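Local structure of uncharacterized protein (Leptotrichia buccalis, 3T8K) at residues I107-K120 with I139-W153. The protein is of unknown function but has an ankyrin-repeat fold, a stack of helical hairpins that in other proteins commonly serves to bind partner proteins. Numbering follows the deposited sequence.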
ATOM      1  N   ILE A 107     -15.996  10.559  -5.640  1.00 23.93           N
ATOM      2  CA  ILE A 107     -14.792  10.145  -6.349  1.00 27.45           C
ATOM      3  C   ILE A 107     -14.035  11.338  -6.936  1.00 23.57           C
ATOM      4  O   ILE A 107     -12.920  11.178  -7.438  1.00 24.07           O
ATOM      5  CB  ILE A 107     -15.128   9.114  -7.466  1.00 24.40           C
ATOM      6  CG1 ILE A 107     -13.882   8.321  -7.868  1.00 24.69           C
ATOM      7  CG2 ILE A 107     -15.790   9.799  -8.671  1.00 27.77           C
ATOM      8  CD1 ILE A 107     -14.180   7.185  -8.825  1.00 30.05           C
ATOM      9  N   THR A 108     -14.625  12.531  -6.864  1.00 20.85           N
ATOM     10  CA  THR A 108     -14.000  13.721  -7.471  1.00 23.83           C
ATOM     11  C   THR A 108     -12.956  14.369  -6.565  1.00 25.68           C
ATOM     12  O   THR A 108     -12.079  15.090  -7.027  1.00 29.58           O
ATOM     13  CB  THR A 108     -15.043  14.797  -7.860  1.00 25.14           C
ATOM     14  OG1 THR A 108     -15.613  15.371  -6.676  1.00 27.27           O
ATOM     15  CG2 THR A 108     -16.144  14.197  -8.704  1.00 29.21           C
ATOM     16  N   ALA A 109     -13.060  14.121  -5.266  1.00 24.69           N
ATOM     17  CA  ALA A 109     -12.099  14.680  -4.320  1.00 23.48           C
ATOM     18  C   ALA A 109     -10.703  14.117  -4.542  1.00 22.54           C
ATOM     19  O   ALA A 109     -10.538  12.925  -4.797  1.00 23.28           O
ATOM     20  CB  ALA A 109     -12.559  14.406  -2.887  1.00 29.56           C
ATOM     21  N   LEU A 110      -9.699  14.984  -4.441  1.00 26.67           N
ATOM     22  CA  LEU A 110      -8.314  14.575  -4.578  1.00 27.66           C
ATOM     23  C   LEU A 110      -7.836  13.818  -3.362  1.00 29.30           C
ATOM     24  O   LEU A 110      -8.478  13.842  -2.310  1.00 28.45           O
ATOM     25  CB  LEU A 110      -7.420  15.798  -4.778  1.00 29.74           C
ATOM     26  CG  LEU A 110      -7.744  16.575  -6.049  1.00 29.61           C
ATOM     27  CD1 LEU A 110      -6.693  17.648  -6.307  1.00 33.11           C
ATOM     28  CD2 LEU A 110      -7.843  15.613  -7.210  1.00 29.70           C
ATOM     29  N   TYR A 111      -6.722  13.115  -3.515  1.00 24.97           N
ATOM     30  CA  TYR A 111      -6.019  12.580  -2.361  1.00 24.62           C
ATOM     31  C   TYR A 111      -5.084  13.721  -2.013  1.00 30.38           C
ATOM     32  O   TYR A 111      -4.124  13.984  -2.735  1.00 31.70           O
ATOM     33  CB  TYR A 111      -5.239  11.310  -2.725  1.00 26.13           C
ATOM     34  CG  TYR A 111      -4.316  10.822  -1.622  1.00 24.59           C
ATOM     35  CD1 TYR A 111      -4.833  10.339  -0.425  1.00 25.33           C
ATOM     36  CD2 TYR A 111      -2.935  10.835  -1.780  1.00 25.52           C
ATOM     37  CE1 TYR A 111      -4.004   9.891   0.583  1.00 23.97           C
ATOM     38  CE2 TYR A 111      -2.090  10.393  -0.760  1.00 26.94           C
ATOM     39  CZ  TYR A 111      -2.634   9.924   0.414  1.00 26.47           C
ATOM     40  OH  TYR A 111      -1.823   9.474   1.439  1.00 26.24           O
ATOM     41  N   LYS A 112      -5.388  14.436  -0.935  1.00 25.82           N
ATOM     42  CA  LYS A 112      -4.696  15.697  -0.642  1.00 32.91           C
ATOM     43  C   LYS A 112      -3.167  15.633  -0.464  1.00 27.43           C
ATOM     44  O   LYS A 112      -2.450  16.448  -1.035  1.00 34.26           O
ATOM     45  CB  LYS A 112      -5.357  16.421   0.540  1.00 37.82           C
ATOM     46  CG  LYS A 112      -6.693  17.045   0.167  1.00 43.94           C
ATOM     47  CD  LYS A 112      -7.495  17.458   1.390  1.00 47.79           C
ATOM     48  CE  LYS A 112      -8.952  17.720   1.015  1.00 54.92           C
ATOM     49  NZ  LYS A 112      -9.854  17.704   2.205  1.00 56.62           N
ATOM     50  N   PRO A 113      -2.664  14.665   0.314  1.00 29.92           N
ATOM     51  CA  PRO A 113      -1.222  14.669   0.594  1.00 28.31           C
ATOM     52  C   PRO A 113      -0.341  14.764  -0.654  1.00 36.62           C
ATOM     53  O   PRO A 113       0.742  15.347  -0.589  1.00 36.69           O
ATOM     54  CB  PRO A 113      -1.012  13.339   1.326  1.00 26.96           C
ATOM     55  CG  PRO A 113      -2.304  13.126   2.039  1.00 32.07           C
ATOM     56  CD  PRO A 113      -3.359  13.600   1.061  1.00 31.36           C
ATOM     57  N   TYR A 114      -0.808  14.227  -1.777  1.00 30.55           N
ATOM     58  CA  TYR A 114      -0.031  14.256  -3.012  1.00 31.54           C
ATOM     59  C   TYR A 114      -0.757  15.030  -4.114  1.00 30.89           C
ATOM     60  O   TYR A 114      -0.247  15.168  -5.222  1.00 28.64           O
ATOM     61  CB  TYR A 114       0.262  12.830  -3.482  1.00 31.93           C
ATOM     62  CG  TYR A 114       1.335  12.110  -2.689  1.00 29.68           C
ATOM     63  CD1 TYR A 114       2.287  12.811  -1.957  1.00 28.44           C
ATOM     64  CD2 TYR A 114       1.394  10.721  -2.673  1.00 27.30           C
ATOM     65  CE1 TYR A 114       3.284  12.149  -1.246  1.00 28.53           C
ATOM     66  CE2 TYR A 114       2.380  10.051  -1.961  1.00 25.57           C
ATOM     67  CZ  TYR A 114       3.320  10.765  -1.255  1.00 26.03           C
ATOM     68  OH  TYR A 114       4.293  10.087  -0.558  1.00 25.79           O
ATOM     69  N   LYS A 115      -1.947  15.534  -3.793  1.00 29.78           N
ATOM     70  CA  LYS A 115      -2.800  16.244  -4.744  1.00 28.90           C
ATOM     71  C   LYS A 115      -3.022  15.479  -6.051  1.00 30.18           C
ATOM     72  O   LYS A 115      -2.859  16.037  -7.144  1.00 23.17           O
ATOM     73  CB  LYS A 115      -2.270  17.656  -5.027  1.00 41.34           C
ATOM     74  CG  LYS A 115      -3.301  18.743  -4.755  1.00 47.14           C
ATOM     75  CD  LYS A 115      -3.103  19.964  -5.638  1.00 54.19           C
ATOM     76  CE  LYS A 115      -1.824  20.713  -5.305  1.00 58.67           C
ATOM     77  NZ  LYS A 115      -1.682  21.938  -6.146  1.00 62.45           N
ATOM     78  N   ILE A 116      -3.418  14.212  -5.931  1.00 26.19           N
ATOM     79  CA  ILE A 116      -3.624  13.342  -7.086  1.00 21.92           C
ATOM     80  C   ILE A 116      -5.064  12.859  -7.178  1.00 20.78           C
ATOM     81  O   ILE A 116      -5.756  12.754  -6.164  1.00 25.00           O
ATOM     82  CB  ILE A 116      -2.713  12.088  -7.020  1.00 21.78           C
ATOM     83  CG1 ILE A 116      -2.977  11.279  -5.750  1.00 23.03           C
ATOM     84  CG2 ILE A 116      -1.235  12.484  -7.114  1.00 21.90           C
ATOM     85  CD1 ILE A 116      -2.174   9.998  -5.690  1.00 26.12           C
ATOM     86  N   VAL A 117      -5.526  12.556  -8.388  1.00 19.71           N
ATOM     87  CA  VAL A 117      -6.844  11.924  -8.503  1.00 17.90           C
ATOM     88  C   VAL A 117      -6.843  10.628  -7.696  1.00 18.54           C
ATOM     89  O   VAL A 117      -5.815   9.954  -7.570  1.00 21.34           O
ATOM     90  CB  VAL A 117      -7.271  11.664  -9.952  1.00 21.26           C
ATOM     91  CG1 VAL A 117      -7.497  12.993 -10.679  1.00 25.05           C
ATOM     92  CG2 VAL A 117      -6.228  10.810 -10.682  1.00 22.66           C
ATOM     93  N   VAL A 118      -7.992  10.294  -7.120  1.00 20.27           N
ATOM     94  CA  VAL A 118      -8.020   9.222  -6.124  1.00 19.58           C
ATOM     95  C   VAL A 118      -7.858   7.854  -6.779  1.00 23.97           C
ATOM     96  O   VAL A 118      -7.463   6.886  -6.119  1.00 21.01           O
ATOM     97  CB  VAL A 118      -9.308   9.284  -5.273  1.00 22.84           C
ATOM     98  CG1 VAL A 118     -10.506   8.809  -6.081  1.00 24.34           C
ATOM     99  CG2 VAL A 118      -9.142   8.479  -3.993  1.00 22.01           C
ATOM    100  N   PHE A 119      -8.138   7.796  -8.082  1.00 19.99           N
ATOM    101  CA  PHE A 119      -8.029   6.566  -8.870  1.00 24.30           C
ATOM    102  C   PHE A 119      -6.712   6.450  -9.631  1.00 24.51           C
ATOM    103  O   PHE A 119      -6.571   5.603 -10.508  1.00 21.67           O
ATOM    104  CB  PHE A 119      -9.196   6.446  -9.865  1.00 22.63           C
ATOM    105  CG  PHE A 119      -9.508   7.721 -10.582  1.00 21.84           C
ATOM    106  CD1 PHE A 119      -8.879   8.039 -11.775  1.00 25.48           C
ATOM    107  CD2 PHE A 119     -10.419   8.618 -10.044  1.00 26.91           C
ATOM    108  CE1 PHE A 119      -9.163   9.228 -12.424  1.00 23.44           C
ATOM    109  CE2 PHE A 119     -10.704   9.804 -10.680  1.00 27.39           C
ATOM    110  CZ  PHE A 119     -10.075  10.110 -11.876  1.00 21.73           C
ATOM    111  N   LYS A 120      -5.729   7.272  -9.284  1.00 18.75           N
ATOM    112  CA  LYS A 120      -4.498   7.291 -10.082  1.00 23.68           C
ATOM    113  C   LYS A 120      -3.860   5.906 -10.228  1.00 23.34           C
ATOM    114  O   LYS A 120      -3.303   5.579 -11.280  1.00 24.61           O
ATOM    115  CB  LYS A 120      -3.485   8.271  -9.507  1.00 20.95           C
ATOM    116  CG  LYS A 120      -2.139   8.207 -10.208  1.00 24.62           C
ATOM    117  CD  LYS A 120      -1.302   9.444  -9.908  1.00 28.78           C
ATOM    118  CE  LYS A 120       0.047   9.367 -10.592  1.00 28.99           C
ATOM    119  NZ  LYS A 120       0.745  10.680 -10.564  1.00 29.62           N
ATOM    120  N   ILE A 139     -16.148   5.589 -13.634  1.00 24.63           N
ATOM    121  CA  ILE A 139     -15.419   6.792 -13.277  1.00 22.60           C
ATOM    122  C   ILE A 139     -15.742   7.987 -14.178  1.00 23.32           C
ATOM    123  O   ILE A 139     -16.064   9.067 -13.687  1.00 23.34           O
ATOM    124  CB  ILE A 139     -13.904   6.531 -13.238  1.00 23.23           C
ATOM    125  CG1 ILE A 139     -13.586   5.483 -12.161  1.00 23.34           C
ATOM    126  CG2 ILE A 139     -13.149   7.821 -12.970  1.00 26.96           C
ATOM    127  CD1 ILE A 139     -12.125   5.076 -12.119  1.00 26.59           C
ATOM    128  N   PHE A 140     -15.677   7.796 -15.493  1.00 25.20           N
ATOM    129  CA  PHE A 140     -15.866   8.914 -16.411  1.00 25.63           C
ATOM    130  C   PHE A 140     -17.320   9.357 -16.578  1.00 27.20           C
ATOM    131  O   PHE A 140     -17.577  10.365 -17.232  1.00 27.21           O
ATOM    132  CB  PHE A 140     -15.206   8.628 -17.767  1.00 21.97           C
ATOM    133  CG  PHE A 140     -13.707   8.511 -17.683  1.00 28.20           C
ATOM    134  CD1 PHE A 140     -12.936   9.609 -17.328  1.00 31.86           C
ATOM    135  CD2 PHE A 140     -13.074   7.304 -17.922  1.00 34.36           C
ATOM    136  CE1 PHE A 140     -11.561   9.510 -17.234  1.00 31.92           C
ATOM    137  CE2 PHE A 140     -11.698   7.197 -17.828  1.00 38.63           C
ATOM    138  CZ  PHE A 140     -10.941   8.304 -17.487  1.00 37.45           C
ATOM    139  N   SER A 141     -18.253   8.619 -15.969  1.00 27.49           N
ATOM    140  CA  SER A 141     -19.664   9.007 -15.940  1.00 32.81           C
ATOM    141  C   SER A 141     -19.952  10.021 -14.829  1.00 30.58           C
ATOM    142  O   SER A 141     -21.061  10.550 -14.724  1.00 28.70           O
ATOM    143  CB  SER A 141     -20.553   7.777 -15.727  1.00 42.69           C
ATOM    144  OG  SER A 141     -20.507   6.916 -16.850  1.00 51.84           O
ATOM    145  N   GLN A 142     -18.964  10.267 -13.983  1.00 26.04           N
ATOM    146  CA  GLN A 142     -19.128  11.217 -12.891  1.00 28.53           C
ATOM    147  C   GLN A 142     -18.634  12.607 -13.299  1.00 29.50           C
ATOM    148  O   GLN A 142     -17.515  12.763 -13.788  1.00 26.81           O
ATOM    149  CB  GLN A 142     -18.373  10.735 -11.651  1.00 30.23           C
ATOM    150  CG  GLN A 142     -18.651   9.284 -11.285  1.00 30.27           C
ATOM    151  CD  GLN A 142     -20.131   8.993 -11.107  1.00 32.17           C
ATOM    152  OE1 GLN A 142     -20.846   9.742 -10.446  1.00 35.39           O
ATOM    153  NE2 GLN A 142     -20.599   7.907 -11.709  1.00 35.78           N
ATOM    154  N   SER A 143     -19.480  13.607 -13.078  1.00 26.17           N
ATOM    155  CA  SER A 143     -19.119  14.998 -13.305  1.00 26.66           C
ATOM    156  C   SER A 143     -18.121  15.456 -12.260  1.00 25.10           C
ATOM    157  O   SER A 143     -18.189  15.033 -11.107  1.00 26.32           O
ATOM    158  CB  SER A 143     -20.375  15.870 -13.221  1.00 29.26           C
ATOM    159  OG  SER A 143     -20.059  17.249 -13.326  1.00 34.31           O
ATOM    160  N   GLY A 144     -17.186  16.318 -12.648  1.00 26.89           N
ATOM    161  CA  GLY A 144     -16.294  16.919 -11.666  1.00 25.80           C
ATOM    162  C   GLY A 144     -14.925  16.285 -11.469  1.00 24.66           C
ATOM    163  O   GLY A 144     -14.205  16.649 -10.538  1.00 24.41           O
ATOM    164  N   LEU A 145     -14.540  15.346 -12.326  1.00 23.54           N
ATOM    165  CA  LEU A 145     -13.192  14.783 -12.226  1.00 29.24           C
ATOM    166  C   LEU A 145     -12.141  15.872 -12.457  1.00 29.23           C
ATOM    167  O   LEU A 145     -12.277  16.705 -13.355  1.00 30.07           O
ATOM    168  CB  LEU A 145     -12.991  13.627 -13.209  1.00 27.11           C
ATOM    169  CG  LEU A 145     -13.951  12.444 -13.049  1.00 26.58           C
ATOM    170  CD1 LEU A 145     -13.714  11.398 -14.138  1.00 30.65           C
ATOM    171  CD2 LEU A 145     -13.828  11.832 -11.668  1.00 22.51           C
ATOM    172  N   GLN A 146     -11.096  15.866 -11.638  1.00 26.86           N
ATOM    173  CA  GLN A 146     -10.082  16.912 -11.688  1.00 29.00           C
ATOM    174  C   GLN A 146      -8.877  16.410 -12.469  1.00 29.97           C
ATOM    175  O   GLN A 146      -7.841  16.060 -11.897  1.00 26.41           O
ATOM    176  CB  GLN A 146      -9.691  17.329 -10.266  1.00 33.38           C
ATOM    177  CG  GLN A 146     -10.870  17.847  -9.453  1.00 30.85           C
ATOM    178  CD  GLN A 146     -10.458  18.425  -8.114  1.00 32.41           C
ATOM    179  OE1 GLN A 146      -9.775  19.446  -8.050  1.00 36.14           O
ATOM    180  NE2 GLN A 146     -10.881  17.776  -7.034  1.00 32.39           N
ATOM    181  N   LEU A 147      -9.026  16.370 -13.787  1.00 25.93           N
ATOM    182  CA  LEU A 147      -8.032  15.747 -14.658  1.00 33.75           C
ATOM    183  C   LEU A 147      -6.879  16.664 -15.084  1.00 32.39           C
ATOM    184  O   LEU A 147      -5.876  16.179 -15.603  1.00 30.93           O
ATOM    185  CB  LEU A 147      -8.705  15.160 -15.908  1.00 34.24           C
ATOM    186  CG  LEU A 147      -9.874  14.180 -15.745  1.00 36.12           C
ATOM    187  CD1 LEU A 147     -10.285  13.642 -17.115  1.00 33.54           C
ATOM    188  CD2 LEU A 147      -9.523  13.031 -14.808  1.00 26.44           C
ATOM    189  N   LEU A 148      -7.020  17.970 -14.864  1.00 35.12           N
ATOM    190  CA  LEU A 148      -6.041  18.951 -15.338  1.00 35.80           C
ATOM    191  C   LEU A 148      -5.477  19.781 -14.199  1.00 37.72           C
ATOM    192  O   LEU A 148      -5.044  20.916 -14.390  1.00 44.01           O
ATOM    193  CB  LEU A 148      -6.675  19.878 -16.378  1.00 31.74           C
ATOM    194  CG  LEU A 148      -7.105  19.144 -17.641  1.00 30.54           C
ATOM    195  CD1 LEU A 148      -7.862  20.087 -18.579  1.00 31.57           C
ATOM    196  CD2 LEU A 148      -5.894  18.535 -18.322  1.00 33.82           C
ATOM    197  N   ILE A 149      -5.497  19.204 -13.008  1.00 33.50           N
ATOM    198  CA  ILE A 149      -4.961  19.856 -11.834  1.00 30.31           C
ATOM    199  C   ILE A 149      -3.587  19.274 -11.535  1.00 30.58           C
ATOM    200  O   ILE A 149      -3.430  18.058 -11.449  1.00 30.08           O
ATOM    201  CB  ILE A 149      -5.882  19.622 -10.618  1.00 32.59           C
ATOM    202  CG1 ILE A 149      -7.323  20.016 -10.955  1.00 38.29           C
ATOM    203  CG2 ILE A 149      -5.373  20.384  -9.405  1.00 39.13           C
ATOM    204  CD1 ILE A 149      -7.604  21.488 -10.818  1.00 47.22           C
ATOM    205  N   LYS A 150      -2.599  20.150 -11.382  1.00 30.94           N
ATOM    206  CA  LYS A 150      -1.230  19.745 -11.086  1.00 33.68           C
ATOM    207  C   LYS A 150      -1.122  19.094  -9.719  1.00 34.83           C
ATOM    208  O   LYS A 150      -1.629  19.628  -8.729  1.00 34.54           O
ATOM    209  CB  LYS A 150      -0.304  20.964 -11.109  1.00 41.26           C
ATOM    210  CG  LYS A 150      -0.329  21.770 -12.399  1.00 50.89           C
ATOM    211  CD  LYS A 150       0.495  21.111 -13.481  1.00 57.69           C
ATOM    212  CE  LYS A 150       1.106  22.148 -14.418  1.00 63.41           C
ATOM    213  NZ  LYS A 150       0.073  22.904 -15.183  1.00 64.56           N
ATOM    214  N   ASP A 151      -0.440  17.954  -9.650  1.00 31.52           N
ATOM    215  CA  ASP A 151      -0.216  17.311  -8.356  1.00 32.18           C
ATOM    216  C   ASP A 151       0.891  18.045  -7.609  1.00 31.03           C
ATOM    217  O   ASP A 151       1.356  19.104  -8.058  1.00 35.67           O
ATOM    218  CB  ASP A 151       0.083  15.804  -8.497  1.00 31.03           C
ATOM    219  CG  ASP A 151       1.434  15.509  -9.156  1.00 36.02           C
ATOM    220  OD1 ASP A 151       2.271  16.428  -9.313  1.00 30.08           O
ATOM    221  OD2 ASP A 151       1.665  14.329  -9.502  1.00 37.04           O
ATOM    222  N   LYS A 152       1.296  17.488  -6.475  1.00 31.98           N
ATOM    223  CA  LYS A 152       2.310  18.087  -5.621  1.00 36.86           C
ATOM    224  C   LYS A 152       3.622  18.347  -6.367  1.00 42.05           C
ATOM    225  O   LYS A 152       4.462  19.122  -5.895  1.00 42.35           O
ATOM    226  CB  LYS A 152       2.550  17.186  -4.407  1.00 42.42           C
ATOM    227  CG  LYS A 152       3.546  17.709  -3.384  1.00 44.81           C
ATOM    228  CD  LYS A 152       3.782  16.665  -2.306  1.00 46.12           C
ATOM    229  CE  LYS A 152       4.899  17.066  -1.350  1.00 54.16           C
ATOM    230  NZ  LYS A 152       5.224  15.966  -0.394  1.00 55.43           N
ATOM    231  N   TRP A 153       3.801  17.718  -7.530  1.00 36.96           N
ATOM    232  CA  TRP A 153       5.053  17.882  -8.281  1.00 40.66           C
ATOM    233  C   TRP A 153       4.888  18.455  -9.683  1.00 43.90           C
ATOM    234  O   TRP A 153       5.837  18.448 -10.468  1.00 48.67           O
ATOM    235  CB  TRP A 153       5.847  16.571  -8.329  1.00 35.91           C
ATOM    236  CG  TRP A 153       6.136  16.025  -6.977  1.00 37.68           C
ATOM    237  CD1 TRP A 153       7.191  16.340  -6.172  1.00 42.22           C
ATOM    238  CD2 TRP A 153       5.345  15.079  -6.254  1.00 35.38           C
ATOM    239  NE1 TRP A 153       7.104  15.644  -4.990  1.00 39.36           N
ATOM    240  CE2 TRP A 153       5.980  14.864  -5.015  1.00 34.84           C
ATOM    241  CE3 TRP A 153       4.161  14.392  -6.531  1.00 30.47           C
ATOM    242  CZ2 TRP A 153       5.474  13.988  -4.065  1.00 31.09           C
ATOM    243  CZ3 TRP A 153       3.658  13.527  -5.585  1.00 28.97           C
ATOM    244  CH2 TRP A 153       4.313  13.331  -4.368  1.00 31.68           C
TER
HETATM  245  O   HOH W   1     -11.033  14.119  -9.296  1.00 20.97           O
HETATM  246  O   HOH W   2     -10.125  17.983  -3.737  1.00 33.71           O
HETATM  247  O   HOH W   3      -3.501  15.937  -9.827  1.00 33.53           O
HETATM  248  O   HOH W   4       1.903  11.766  -8.280  1.00 24.59           O
HETATM  249  O   HOH W   5      -0.671  13.168 -11.259  1.00 37.19           O
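Q146 reaches across from 139-153 to the backbone of T108, joining two loops of this ankyrin-repeat fold: 107-120, which follows helix 90-102, and the connection that leaves helix 129-140. Q146 CB lies 4.0 Å from L110 CD2, CG approaches T108 O, and CD sits against L110 CG. At the tip the amide divides its two atoms: OE1 rests near L110 CD1 and CG, whereas NE2 donates to T108 O (2.9 Å, N-H...O 163°). The acceptor lies almost in the amide plane, an orientation consistent with this bond fixing the rotation of the amide. The chain is extended beyond CG (chi2 -173°), which carries NE2 to the carbonyl. Separately, a water accepts from Q146 N and donates to the same T108 O, so that this carbonyl is gripped twice.

Between the two segments, the F119 ring is sandwiched: I139 CG2 stands over the centre of one face in a CH-pi contact, V117 CB lies on the opposite face nearer the rim, and L147 CD2 meets the ring edge. I107 crosses I139 at about a right angle, CD1 touching CG1.

Farther along, K152 N donates to Y114 O (3.1 Å). The Y114 and W153 rings meet obliquely, their planes 51° apart; Y114 OH is hydrogen-bonded to G87 O, and W153 NE1 to E131 OE1, both of the second subunit. D151 closes an Asx turn through OD1, which accepts from W153 N at 2.7 Å. D151 OD2 is joined to K120 NZ by a long salt bridge (3.9 Å), and two waters each accept from NZ and donate to OD2.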